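PDB 6RW0: protein angel homolog 2 from Homo sapiens, which removes 2',3'-cyclic phosphates as a phosphatase of the CCR4 family of deadenylases, and probably also binds the 3' untranslated regions of mRNA. Local coordinates for residues A[96-101]-A[420-425]; A[157-162]-A[167-172]; A[279-284]-A[328-333]; A[62-67]-A[134-139]; A[117-120]-A[125-128]. All coordinates share one frame; numbering follows the deposited sequence.

Interaction 1: A[96-101]-A[420-425]; sequences FDADVL and PLLAKF
L422 meets F96 and A98 on one face of a mixed sheet in the DNase I-like endonuclease/exonuclease/phosphatase fold. F96 ends helix 82-96, and after a turn at D97, which has positive phi, the chain enters strand 100-107. Strand 49-58 runs between that strand and strand 421-428, so the contact is made by side chains alone, with the CA atoms of A98 and L422 7.9 Å apart. P420, just ahead of the strand, lies against Y57, and its carbonyl is hydrogen-bonded by R18. L421 pairs through its backbone with S56 and sends its side chain to D364 and I366 of the second sheet. L422 faces the other way and carries the contact. Its CG stands anti to the backbone N (chi1 -178°), which extends both methyl groups toward the turn, where they separate. CD1 reaches A98, ending 3.8 Å from its CB, while CD2 goes to the phenyl ring of F96. L395 of strand 390-395 touches both F96 and L422, and M55 lies against F96, so the site is lined with apolar groups. Beyond L422, A423 and F425 turn to V339 on the other side, the ring of F425 also meeting that of Y368 near I366, while K424 touches L392 of the strand that also carries L395. The F96 and L422 side chains run at a slant to one another, and CD2 of L422 meets the CG-CD1 side of the phenyl ring obliquely, 3.5 Å from F96 CD1.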
# COMPACT_ATOMS: atom_id res chain seq x y z
N PHE A 96 -11.73 4.62 14.17
CA PHE A 96 -10.60 5.50 13.92
C PHE A 96 -11.00 6.76 13.19
O PHE A 96 -10.29 7.77 13.30
CB PHE A 96 -9.49 4.74 13.22
CG PHE A 96 -8.83 3.72 14.11
CD1 PHE A 96 -8.13 4.12 15.23
CD2 PHE A 96 -8.96 2.37 13.85
CE1 PHE A 96 -7.55 3.19 16.07
CE2 PHE A 96 -8.38 1.44 14.69
CZ PHE A 96 -7.67 1.85 15.79
N ASP A 97 -12.12 6.74 12.46
CA ASP A 97 -12.66 7.95 11.84
C ASP A 97 -11.59 8.71 11.05
O ASP A 97 -11.47 9.93 11.13
CB ASP A 97 -13.33 8.84 12.89
CG ASP A 97 -14.16 9.96 12.28
OD1 ASP A 97 -14.83 9.67 11.27
OD2 ASP A 97 -14.17 11.09 12.83
N ALA A 98 -10.83 7.97 10.24
CA ALA A 98 -9.75 8.59 9.49
C ALA A 98 -10.29 9.46 8.36
O ALA A 98 -11.33 9.17 7.76
CB ALA A 98 -8.84 7.52 8.89
N ASP A 99 -9.54 10.51 8.02
CA ASP A 99 -9.98 11.41 6.96
C ASP A 99 -9.83 10.79 5.57
O ASP A 99 -10.61 11.13 4.66
CB ASP A 99 -9.17 12.71 7.01
CG ASP A 99 -9.40 13.47 8.28
OD1 ASP A 99 -10.57 13.60 8.69
OD2 ASP A 99 -8.42 13.94 8.88
N VAL A 100 -8.84 9.93 5.38
CA VAL A 100 -8.56 9.28 4.11
C VAL A 100 -8.40 7.79 4.39
O VAL A 100 -7.69 7.42 5.34
CB VAL A 100 -7.26 9.82 3.47
CG1 VAL A 100 -6.96 9.10 2.16
CG2 VAL A 100 -7.35 11.31 3.23
N LEU A 101 -9.05 6.96 3.58
CA LEU A 101 -8.90 5.51 3.66
C LEU A 101 -8.29 4.99 2.37
O LEU A 101 -8.79 5.29 1.27
CB LEU A 101 -10.23 4.79 3.83
CG LEU A 101 -11.15 5.31 4.91
CD1 LEU A 101 -12.46 4.52 4.78
CD2 LEU A 101 -10.54 5.18 6.27
N PRO A 420 -4.50 -2.67 10.24
CA PRO A 420 -4.57 -1.33 9.63
C PRO A 420 -3.45 -0.44 10.12
O PRO A 420 -3.09 -0.46 11.30
CB PRO A 420 -5.94 -0.80 10.08
CG PRO A 420 -6.21 -1.52 11.37
CD PRO A 420 -5.58 -2.89 11.23
N LEU A 421 -2.90 0.35 9.21
CA LEU A 421 -1.90 1.37 9.51
C LEU A 421 -2.63 2.71 9.58
O LEU A 421 -3.58 2.94 8.84
CB LEU A 421 -0.85 1.41 8.40
CG LEU A 421 0.23 0.33 8.44
CD1 LEU A 421 -0.31 -1.08 8.30
CD2 LEU A 421 1.29 0.59 7.36
N LEU A 422 -2.19 3.59 10.48
CA LEU A 422 -2.88 4.86 10.66
C LEU A 422 -1.88 5.92 11.05
O LEU A 422 -1.06 5.71 11.95
CB LEU A 422 -3.98 4.72 11.72
CG LEU A 422 -4.86 5.93 12.02
CD1 LEU A 422 -5.74 6.35 10.84
CD2 LEU A 422 -5.73 5.62 13.25
N ALA A 423 -1.97 7.08 10.39
CA ALA A 423 -1.08 8.19 10.64
C ALA A 423 -1.88 9.48 10.68
O ALA A 423 -2.89 9.62 9.97
CB ALA A 423 -0.04 8.32 9.53
N LYS A 424 -1.40 10.44 11.46
CA LYS A 424 -1.91 11.81 11.42
C LYS A 424 -0.81 12.73 10.92
O LYS A 424 0.31 12.72 11.45
CB LYS A 424 -2.40 12.30 12.78
CG LYS A 424 -3.06 13.67 12.65
CD LYS A 424 -3.99 13.99 13.82
CE LYS A 424 -3.83 15.44 14.24
NZ LYS A 424 -4.98 15.93 15.05
N PHE A 425 -1.15 13.52 9.91
CA PHE A 425 -0.20 14.43 9.25
C PHE A 425 -0.60 15.89 9.43
O PHE A 425 -1.75 16.17 9.66
CB PHE A 425 -0.15 14.16 7.74
CG PHE A 425 0.41 12.82 7.36
CD1 PHE A 425 1.76 12.54 7.49
CD2 PHE A 425 -0.41 11.85 6.84
CE1 PHE A 425 2.26 11.30 7.14
CE2 PHE A 425 0.10 10.61 6.49
CZ PHE A 425 1.42 10.35 6.64

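Interaction 2: A[157-162]-A[167-172]; sequences EFFRPD and DRDNVG
F158 holds CG anti to its carbonyl carbon (chi1 -58°), which lays its ring along the chain of N170 and V171, whereas F159 holds CG anti to its own N (chi1 177°), which brings its ring edge to D167 and its CB to R168. The edge of the F158 ring takes N170 CB in its plane, 3.6 Å from CD2; further round, F158 CE2 comes obliquely to 3.5 Å from V171 O. F159 CD1 lies 3.7 Å from D167 C, and F159 CB is 3.3 Å from R168 O. The polar centre is N170 O. It accepts the hydrogen of F158 N (3.0 Å) and also one from a water, 2.8 Å from it, that takes the hydrogen of F159 N; a second water donates to R168 O and weakly to F158 O. The charged side chains pair within a segment or outside the contact: R160 grips D162 side-on, NE and NH2 each meeting the syn lone pair of one carboxylate oxygen, while E157 pairs with K129 and D169 with K135. Q209 of helix 203-220 bonds to N170 OD1, and the F158 ring rests on Q209 and M212. E157 and V171 form an antiparallel non-hydrogen-bonded pair, their CA atoms 4.7 Å apart, from which the chain opens into a water-bridged loop: the end of a beta hairpin joining strands 148-157 and 171-179 in the second sheet of the fold.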
# COMPACT_ATOMS: atom_id res chain seq x y z
N GLU A 157 -3.46 0.59 -14.39
CA GLU A 157 -3.51 -0.84 -14.66
C GLU A 157 -2.10 -1.32 -14.95
O GLU A 157 -1.45 -0.83 -15.88
CB GLU A 157 -4.41 -1.15 -15.86
CG GLU A 157 -5.87 -0.90 -15.57
CD GLU A 157 -6.80 -1.20 -16.73
OE1 GLU A 157 -6.33 -1.46 -17.87
OE2 GLU A 157 -8.02 -1.16 -16.49
N PHE A 158 -1.61 -2.28 -14.16
CA PHE A 158 -0.27 -2.80 -14.41
C PHE A 158 -0.25 -3.84 -15.52
O PHE A 158 0.83 -4.13 -16.05
CB PHE A 158 0.36 -3.37 -13.14
CG PHE A 158 0.46 -2.38 -11.99
CD1 PHE A 158 0.85 -1.06 -12.20
CD2 PHE A 158 0.20 -2.78 -10.70
CE1 PHE A 158 0.94 -0.17 -11.13
CE2 PHE A 158 0.30 -1.91 -9.65
CZ PHE A 158 0.66 -0.59 -9.87
N PHE A 159 -1.40 -4.35 -15.90
CA PHE A 159 -1.47 -5.34 -16.99
C PHE A 159 -1.31 -4.61 -18.34
O PHE A 159 -2.10 -3.73 -18.61
CB PHE A 159 -2.81 -6.07 -16.99
CG PHE A 159 -2.96 -7.03 -18.13
CD1 PHE A 159 -2.17 -8.15 -18.20
CD2 PHE A 159 -3.82 -6.78 -19.17
CE1 PHE A 159 -2.26 -9.02 -19.27
CE2 PHE A 159 -3.93 -7.66 -20.23
CZ PHE A 159 -3.13 -8.77 -20.28
N ARG A 160 -0.32 -4.97 -19.13
CA ARG A 160 -0.16 -4.41 -20.49
C ARG A 160 -0.22 -5.59 -21.47
O ARG A 160 0.70 -6.33 -21.50
CB ARG A 160 1.16 -3.65 -20.61
CG ARG A 160 1.14 -2.28 -19.96
CD ARG A 160 0.38 -1.27 -20.78
NE ARG A 160 1.00 -1.03 -22.07
CZ ARG A 160 1.82 -0.02 -22.35
NH1 ARG A 160 2.06 0.91 -21.44
NH2 ARG A 160 2.43 0.04 -23.51
N PRO A 161 -1.23 -5.71 -22.33
CA PRO A 161 -1.29 -6.84 -23.22
C PRO A 161 -0.16 -6.80 -24.26
O PRO A 161 0.11 -7.81 -24.78
CB PRO A 161 -2.67 -6.75 -23.86
CG PRO A 161 -3.07 -5.32 -23.74
CD PRO A 161 -2.31 -4.76 -22.54
N ASP A 162 0.41 -5.64 -24.53
CA ASP A 162 1.46 -5.47 -25.52
C ASP A 162 2.87 -5.68 -24.97
O ASP A 162 3.84 -5.55 -25.72
CB ASP A 162 1.35 -4.08 -26.17
CG ASP A 162 1.39 -2.93 -25.14
OD1 ASP A 162 0.86 -3.07 -24.02
OD2 ASP A 162 1.95 -1.86 -25.47
N ASP A 167 2.15 -9.21 -17.38
CA ASP A 167 1.02 -10.10 -17.60
C ASP A 167 0.16 -10.32 -16.36
O ASP A 167 -0.70 -11.21 -16.37
CB ASP A 167 1.51 -11.45 -18.16
CG ASP A 167 2.47 -12.18 -17.22
OD1 ASP A 167 2.64 -11.77 -16.06
OD2 ASP A 167 3.05 -13.20 -17.66
N ARG A 168 0.34 -9.51 -15.32
CA ARG A 168 -0.39 -9.68 -14.07
C ARG A 168 -1.44 -8.58 -13.88
O ARG A 168 -1.30 -7.47 -14.40
CB ARG A 168 0.59 -9.69 -12.89
CG ARG A 168 1.66 -10.80 -12.98
CD ARG A 168 1.02 -12.16 -13.09
NE ARG A 168 1.69 -13.23 -12.36
CZ ARG A 168 2.76 -13.88 -12.80
NH1 ARG A 168 3.31 -13.55 -13.95
NH2 ARG A 168 3.28 -14.87 -12.08
N ASP A 169 -2.48 -8.90 -13.11
CA ASP A 169 -3.70 -8.09 -13.06
C ASP A 169 -3.71 -7.00 -11.99
O ASP A 169 -4.74 -6.33 -11.81
CB ASP A 169 -4.91 -9.01 -12.92
CG ASP A 169 -5.19 -9.77 -14.20
OD1 ASP A 169 -5.25 -9.12 -15.29
OD2 ASP A 169 -5.31 -11.01 -14.13
N ASN A 170 -2.58 -6.73 -11.35
CA ASN A 170 -2.57 -5.77 -10.26
C ASN A 170 -2.81 -4.35 -10.76
O ASN A 170 -2.61 -4.02 -11.95
CB ASN A 170 -1.24 -5.87 -9.52
CG ASN A 170 -0.96 -7.26 -9.04
OD1 ASN A 170 -0.33 -8.06 -9.73
ND2 ASN A 170 -1.50 -7.59 -7.86
N VAL A 171 -3.22 -3.50 -9.82
CA VAL A 171 -3.61 -2.13 -10.13
C VAL A 171 -3.14 -1.16 -9.04
O VAL A 171 -2.70 -1.55 -7.96
CB VAL A 171 -5.13 -1.98 -10.31
CG1 VAL A 171 -5.64 -2.78 -11.50
CG2 VAL A 171 -5.88 -2.38 -9.03
N GLY A 172 -3.27 0.12 -9.38
CA GLY A 172 -3.10 1.20 -8.43
C GLY A 172 -4.14 2.28 -8.69
O GLY A 172 -4.87 2.23 -9.68
O HOH W 1 1.38 -6.59 -14.46
O HOH W 2 -3.95 -4.33 -14.39

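Interaction 3: A[279-284]-A[328-333]; sequences IPIWPP and SNLQHH
W282 NE1 is bonded to the carbonyl O of I288, outside both segments, which helps to orient the indole and leaves the far end of its six-membered ring to meet L330. W282 CH2 lies 3.6 Å from L330 CD2, with CZ3 a little farther from the same methyl group; the two side chains approach head-on. The indole CG sits between the backbone N and the carbonyl carbon (chi1 62°), and this brings the far end of the ring nearer L330. The other methyl of L330 belongs to I281: their CD1 atoms are 4.0 Å apart and the side chains stand nearly perpendicular, so each methyl of L330 has its own partner, CD2 the indole and CD1 the isoleucine tip. At the start of the segments I279, joined to P280 by a cis peptide bond, lays CD1 3.6 Å from S328 CB, while its CG2 is 4.0 Å from S328 N. The S328 hydroxyl bonds weakly to N255. L330 pairs through its backbone with L254 in the small sheet of strands 253-255 and 329-331. L207 and T208 of helix 203-220 lie against I281, T208 and A211 against W282, so the loop is layered between this sheet and the helix. The touching atoms of these two segments are mostly carbon, consistent with apolar burial carrying this part of the contact, while Q331 makes the polar links to Q290 and N291.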
# COMPACT_ATOMS: atom_id res chain seq x y z
N ILE A 279 18.89 -5.26 -17.69
CA ILE A 279 19.23 -3.85 -17.77
C ILE A 279 18.81 -3.35 -19.15
O ILE A 279 19.43 -3.74 -20.15
CB ILE A 279 20.73 -3.61 -17.54
CG1 ILE A 279 21.17 -4.20 -16.20
CG2 ILE A 279 21.04 -2.11 -17.58
CD1 ILE A 279 22.67 -4.46 -16.11
N PRO A 280 17.75 -2.54 -19.28
CA PRO A 280 16.83 -2.09 -18.24
C PRO A 280 15.87 -3.22 -17.83
O PRO A 280 15.74 -4.26 -18.50
CB PRO A 280 16.06 -0.96 -18.92
CG PRO A 280 15.93 -1.47 -20.32
CD PRO A 280 17.28 -2.13 -20.62
N ILE A 281 15.15 -2.96 -16.74
CA ILE A 281 14.27 -3.98 -16.17
C ILE A 281 13.11 -4.26 -17.10
O ILE A 281 12.68 -5.41 -17.25
CB ILE A 281 13.80 -3.54 -14.78
CG1 ILE A 281 14.98 -3.46 -13.81
CG2 ILE A 281 12.72 -4.50 -14.25
CD1 ILE A 281 14.61 -2.87 -12.44
N TRP A 282 12.56 -3.21 -17.69
CA TRP A 282 11.34 -3.26 -18.53
C TRP A 282 11.65 -2.69 -19.91
O TRP A 282 12.59 -1.93 -20.03
CB TRP A 282 10.21 -2.51 -17.82
CG TRP A 282 10.47 -1.05 -17.59
CD1 TRP A 282 10.42 -0.04 -18.51
CD2 TRP A 282 10.82 -0.44 -16.35
NE1 TRP A 282 10.73 1.14 -17.91
CE2 TRP A 282 10.98 0.93 -16.59
CE3 TRP A 282 11.02 -0.93 -15.06
CZ2 TRP A 282 11.32 1.83 -15.59
CZ3 TRP A 282 11.35 -0.04 -14.06
CH2 TRP A 282 11.51 1.31 -14.33
N PRO A 283 10.91 -3.06 -20.96
CA PRO A 283 11.23 -2.60 -22.29
C PRO A 283 10.86 -1.14 -22.61
O PRO A 283 10.06 -0.58 -21.95
CB PRO A 283 10.46 -3.57 -23.19
CG PRO A 283 9.27 -3.96 -22.38
CD PRO A 283 9.82 -4.04 -20.97
N PRO A 284 11.42 -0.56 -23.68
CA PRO A 284 11.11 0.81 -24.06
C PRO A 284 9.65 1.10 -24.41
O PRO A 284 9.24 2.19 -24.23
CB PRO A 284 11.95 1.10 -25.32
CG PRO A 284 12.78 -0.11 -25.57
CD PRO A 284 12.46 -1.15 -24.52
N SER A 328 22.70 0.20 -14.71
CA SER A 328 21.79 -0.61 -13.90
C SER A 328 21.35 0.12 -12.64
O SER A 328 21.49 -0.38 -11.52
CB SER A 328 22.45 -1.94 -13.56
OG SER A 328 23.65 -1.73 -12.85
N ASN A 329 20.82 1.32 -12.84
CA ASN A 329 20.35 2.14 -11.73
C ASN A 329 18.95 2.64 -12.03
O ASN A 329 18.66 3.08 -13.15
CB ASN A 329 21.28 3.33 -11.50
CG ASN A 329 22.64 2.89 -11.06
OD1 ASN A 329 22.86 2.60 -9.89
ND2 ASN A 329 23.57 2.82 -12.01
N LEU A 330 18.09 2.54 -11.03
CA LEU A 330 16.78 3.15 -11.05
C LEU A 330 16.80 4.35 -10.12
O LEU A 330 17.50 4.35 -9.10
CB LEU A 330 15.72 2.20 -10.51
CG LEU A 330 15.12 1.11 -11.38
CD1 LEU A 330 13.90 0.58 -10.60
CD2 LEU A 330 14.76 1.63 -12.74
N GLN A 331 16.04 5.38 -10.47
CA GLN A 331 15.89 6.55 -9.62
C GLN A 331 14.43 6.97 -9.63
O GLN A 331 13.67 6.61 -10.52
CB GLN A 331 16.76 7.71 -10.13
CG GLN A 331 18.28 7.45 -10.10
CD GLN A 331 18.83 6.70 -11.32
OE1 GLN A 331 19.86 6.03 -11.23
NE2 GLN A 331 18.18 6.85 -12.47
N HIS A 332 14.04 7.73 -8.60
CA HIS A 332 12.81 8.51 -8.64
C HIS A 332 13.13 9.88 -8.05
O HIS A 332 14.18 10.07 -7.41
CB HIS A 332 11.60 7.83 -7.98
CG HIS A 332 11.70 7.72 -6.50
ND1 HIS A 332 11.70 8.82 -5.66
CD2 HIS A 332 11.76 6.64 -5.69
CE1 HIS A 332 11.78 8.42 -4.41
NE2 HIS A 332 11.82 7.10 -4.40
N HIS A 333 12.23 10.85 -8.26
CA HIS A 333 12.50 12.23 -7.90
C HIS A 333 11.77 12.68 -6.64
O HIS A 333 11.73 13.89 -6.37
CB HIS A 333 12.11 13.16 -9.05
CG HIS A 333 12.91 12.94 -10.29
ND1 HIS A 333 14.28 12.88 -10.29
CD2 HIS A 333 12.52 12.78 -11.58
CE1 HIS A 333 14.71 12.70 -11.53
NE2 HIS A 333 13.67 12.63 -12.33

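Interaction 4: A[62-67]-A[134-139]; sequences QDLLED and RKPDGC
D63 and L64 make a small van der Waals contact with P136 and D137, where helix 62-67 comes up against the start of strand 137-144. D63 and P136 lie alongside each other, pointing opposite ways: D63 OD2 is 3.4 Å from P136 CB, and D63 CB is 4.0 Å from P136 CG. L64 works on both residues. Its CD2 lies 4.2 Å from P136 CG, while its CD1 approaches the carboxylate of D137, 3.8 Å from OD1 and 3.9 Å from OD2, with the two side chains almost square to one another. In this DNase I-like fold the contact lies where strand 137-144 begins, near the metal end of the sheet: L64 and D137 both touch E105 of strand 100-107, and the L64 side chain lies about 5 Å from the bound magnesium ion. Q107 OE1 on that strand accepts the hydrogen of D63 N, linking the helix to the sheet. D137 holds CG between its backbone N and carbonyl carbon (chi1 65°), which brings the carboxylate beside L64 CD1, and its OD1 forms a salt bridge with R131, a residue that the L64 side chain also touches.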
# COMPACT_ATOMS: atom_id res chain seq x y z
N GLN A 62 -12.97 -11.92 0.65
CA GLN A 62 -13.53 -13.22 1.01
C GLN A 62 -13.20 -14.30 -0.02
O GLN A 62 -12.89 -15.44 0.35
CB GLN A 62 -15.05 -13.12 1.19
CG GLN A 62 -15.65 -14.36 1.85
CD GLN A 62 -15.21 -14.50 3.30
OE1 GLN A 62 -14.88 -13.52 3.96
NE2 GLN A 62 -15.24 -15.73 3.81
N ASP A 63 -13.29 -13.97 -1.31
CA ASP A 63 -12.96 -14.95 -2.34
C ASP A 63 -11.51 -15.42 -2.19
O ASP A 63 -11.22 -16.61 -2.32
CB ASP A 63 -13.12 -14.36 -3.74
CG ASP A 63 -14.56 -14.23 -4.20
OD1 ASP A 63 -15.49 -14.64 -3.47
OD2 ASP A 63 -14.76 -13.71 -5.31
N LEU A 64 -10.60 -14.48 -1.93
CA LEU A 64 -9.19 -14.85 -1.78
C LEU A 64 -8.95 -15.62 -0.49
O LEU A 64 -8.12 -16.53 -0.47
CB LEU A 64 -8.29 -13.61 -1.88
CG LEU A 64 -8.38 -12.87 -3.22
CD1 LEU A 64 -7.38 -11.71 -3.22
CD2 LEU A 64 -8.17 -13.80 -4.41
N LEU A 65 -9.68 -15.31 0.58
CA LEU A 65 -9.60 -16.10 1.79
C LEU A 65 -9.99 -17.55 1.50
O LEU A 65 -9.24 -18.48 1.82
CB LEU A 65 -10.53 -15.48 2.83
CG LEU A 65 -10.56 -15.98 4.26
CD1 LEU A 65 -11.41 -15.02 5.10
CD2 LEU A 65 -11.12 -17.39 4.35
N GLU A 66 -11.14 -17.74 0.85
CA GLU A 66 -11.64 -19.08 0.58
C GLU A 66 -10.76 -19.83 -0.42
O GLU A 66 -10.61 -21.05 -0.30
CB GLU A 66 -13.10 -18.99 0.12
CG GLU A 66 -13.99 -18.56 1.29
CD GLU A 66 -15.44 -18.34 0.92
OE1 GLU A 66 -15.81 -18.56 -0.24
OE2 GLU A 66 -16.19 -17.91 1.82
N ASP A 67 -10.17 -19.11 -1.37
CA ASP A 67 -9.29 -19.74 -2.35
C ASP A 67 -7.95 -20.15 -1.75
O ASP A 67 -7.22 -20.92 -2.36
CB ASP A 67 -8.96 -18.75 -3.47
CG ASP A 67 -10.05 -18.61 -4.50
OD1 ASP A 67 -11.03 -19.38 -4.46
OD2 ASP A 67 -9.92 -17.70 -5.35
N ARG A 134 -9.67 -11.86 -14.37
CA ARG A 134 -10.67 -12.63 -13.62
C ARG A 134 -10.63 -12.37 -12.12
O ARG A 134 -11.26 -13.10 -11.35
CB ARG A 134 -10.50 -14.12 -13.88
CG ARG A 134 -10.80 -14.50 -15.31
CD ARG A 134 -10.70 -15.99 -15.54
NE ARG A 134 -10.97 -16.34 -16.93
CZ ARG A 134 -12.18 -16.49 -17.44
NH1 ARG A 134 -13.25 -16.33 -16.67
NH2 ARG A 134 -12.33 -16.81 -18.72
N LYS A 135 -9.93 -11.36 -11.71
CA LYS A 135 -9.66 -11.14 -10.31
C LYS A 135 -10.86 -10.43 -9.68
O LYS A 135 -11.54 -9.64 -10.35
CB LYS A 135 -8.42 -10.28 -10.17
CG LYS A 135 -7.17 -10.90 -10.81
CD LYS A 135 -6.85 -12.29 -10.25
CE LYS A 135 -5.56 -12.85 -10.87
NZ LYS A 135 -5.74 -12.94 -12.36
N PRO A 136 -11.17 -10.73 -8.43
CA PRO A 136 -12.41 -10.24 -7.82
C PRO A 136 -12.32 -8.94 -7.03
O PRO A 136 -13.35 -8.46 -6.56
CB PRO A 136 -12.77 -11.39 -6.86
CG PRO A 136 -11.41 -11.88 -6.37
CD PRO A 136 -10.50 -11.76 -7.59
N ASP A 137 -11.13 -8.37 -6.88
CA ASP A 137 -10.88 -7.40 -5.83
C ASP A 137 -10.03 -6.26 -6.37
O ASP A 137 -9.46 -6.35 -7.46
CB ASP A 137 -10.12 -8.03 -4.64
CG ASP A 137 -8.72 -8.50 -5.03
OD1 ASP A 137 -8.61 -9.34 -5.93
OD2 ASP A 137 -7.71 -8.03 -4.46
N GLY A 138 -9.92 -5.21 -5.58
CA GLY A 138 -9.11 -4.09 -5.97
C GLY A 138 -8.83 -3.12 -4.85
O GLY A 138 -9.01 -3.42 -3.67
N CYS A 139 -8.39 -1.94 -5.26
CA CYS A 139 -8.02 -0.87 -4.35
C CYS A 139 -9.12 0.18 -4.30
O CYS A 139 -9.76 0.49 -5.32
CB CYS A 139 -6.76 -0.15 -4.83
SG CYS A 139 -5.26 -1.10 -4.76

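Interaction 5: A[117-120]-A[125-128]; sequences PSLE and HCEY
The short turn joining helix 108-121 to strand 124-130 is closed by L119 and E120 against H125 and C126. E120 has two conformers; in the one described here it bends at its second torsion (chi2 -91°), which curls the carboxylate back toward the strand it precedes. OE2 then accepts the hydrogen of the backbone N of C126 at 3.0 Å, a weak bond because the angle at the hydrogen is only 133°, and it stands 3.5 Å from H125 CA. OE1 takes a water at 2.7 Å that also bonds to H125 ND1, 3.0 Å away, so in this conformer one carboxylate reaches the strand backbone directly and the imidazole through the water. H125 is held at its other nitrogen too: NE2 donates to E127 OE2, 2.9 Å and 159° at the hydrogen, close to the ring plane. Water and glutamate thus lie at the edge of the imidazole, near its plane, which would limit its rotation. E127 may favour a hydrogen on NE2. The apolar half of the contact is L119 on C126, where L119 CB is 3.7 Å from C126 SG and L119 CD1 is 4.1 Å from that sulfur. C142 of strand 137-144 touches both, and I93 of helix 82-96 touches L119. R116 bonds to C126 O and forms a long, weak ion pair with E120. Helix outside, outermost strand beside it and a short turn between: this is the alpha/beta layering of a DNase I-like sandwich.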
# COMPACT_ATOMS: atom_id res chain seq x y z
N PRO A 117 -21.78 1.55 0.33
CA PRO A 117 -22.88 2.23 0.99
C PRO A 117 -22.56 2.55 2.45
O PRO A 117 -22.89 3.58 2.90
CB PRO A 117 -24.05 1.25 0.86
CG PRO A 117 -23.70 0.42 -0.32
CD PRO A 117 -22.20 0.26 -0.21
N SER A 118 -21.90 1.64 3.16
CA SER A 118 -21.58 1.87 4.56
C SER A 118 -20.60 3.02 4.71
O SER A 118 -20.76 3.88 5.59
CB SER A 118 -21.03 0.60 5.20
OG SER A 118 -22.02 -0.42 5.26
N LEU A 119 -19.58 3.09 3.85
CA LEU A 119 -18.63 4.19 3.95
C LEU A 119 -19.26 5.52 3.55
O LEU A 119 -18.96 6.54 4.17
CB LEU A 119 -17.39 3.89 3.11
CG LEU A 119 -16.58 2.67 3.56
CD1 LEU A 119 -15.39 2.40 2.65
CD2 LEU A 119 -16.10 2.85 5.00
N GLU A 120 -20.08 5.47 2.52
CA GLU A 120 -20.78 6.73 2.15
C GLU A 120 -21.71 7.31 3.28
O GLU A 120 -21.77 8.55 3.72
CB GLU A 120 -21.56 6.58 0.84
CG GLU A 120 -20.69 6.29 -0.37
CD GLU A 120 -20.17 7.45 -1.21
OE1 GLU A 120 -20.91 8.41 -1.40
OE2 GLU A 120 -19.03 7.35 -1.72
N HIS A 125 -16.46 9.95 0.42
CA HIS A 125 -16.60 9.79 -1.03
C HIS A 125 -15.64 8.64 -1.38
O HIS A 125 -14.52 8.74 -1.00
CB HIS A 125 -16.20 11.05 -1.76
CG HIS A 125 -16.27 10.80 -3.21
ND1 HIS A 125 -17.44 10.68 -3.85
CD2 HIS A 125 -15.33 10.49 -4.11
CE1 HIS A 125 -17.24 10.39 -5.09
NE2 HIS A 125 -15.98 10.31 -5.26
N CYS A 126 -16.07 7.64 -2.13
CA CYS A 126 -15.27 6.45 -2.41
C CYS A 126 -14.97 6.31 -3.90
O CYS A 126 -15.87 6.47 -4.73
CB CYS A 126 -16.04 5.20 -1.98
SG CYS A 126 -16.45 5.16 -0.22
N GLU A 127 -13.72 5.98 -4.22
CA GLU A 127 -13.30 5.68 -5.58
C GLU A 127 -12.60 4.33 -5.62
O GLU A 127 -11.72 4.06 -4.80
CB GLU A 127 -12.36 6.77 -6.12
CG GLU A 127 -13.02 8.12 -6.35
CD GLU A 127 -13.98 8.15 -7.53
OE1 GLU A 127 -13.98 7.21 -8.37
OE2 GLU A 127 -14.75 9.14 -7.63
N TYR A 128 -12.97 3.50 -6.60
CA TYR A 128 -12.51 2.12 -6.67
C TYR A 128 -11.77 1.86 -7.97
O TYR A 128 -12.09 2.42 -9.02
CB TYR A 128 -13.73 1.20 -6.64
CG TYR A 128 -13.53 -0.30 -6.60
CD1 TYR A 128 -12.75 -0.91 -5.63
CD2 TYR A 128 -14.23 -1.11 -7.48
CE1 TYR A 128 -12.64 -2.28 -5.57
CE2 TYR A 128 -14.12 -2.49 -7.43
CZ TYR A 128 -13.33 -3.07 -6.48
OH TYR A 128 -13.25 -4.44 -6.44
O HOH W 3 -20.18 10.77 -2.53

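Interactions 1, 4 and 5 all reach the same sheet. Interaction 1 is a buried apolar contact on it, and L101 of it touches L119 of interaction 5, where a partly buried edge adds water and weak polar bonds. Interaction 4, also partly buried, lies near magnesium; the ring of Y128 from interaction 5 packs on its strand 137-144. Interaction 2, in the other sheet and again partly buried, is joined to interaction 4 by a salt bridge and is the most polar of the five. Interaction 3 is buried and apolar like interaction 1 but far from it, about 33 Å between centres; helix 203-220 touches both interactions 2 and 3.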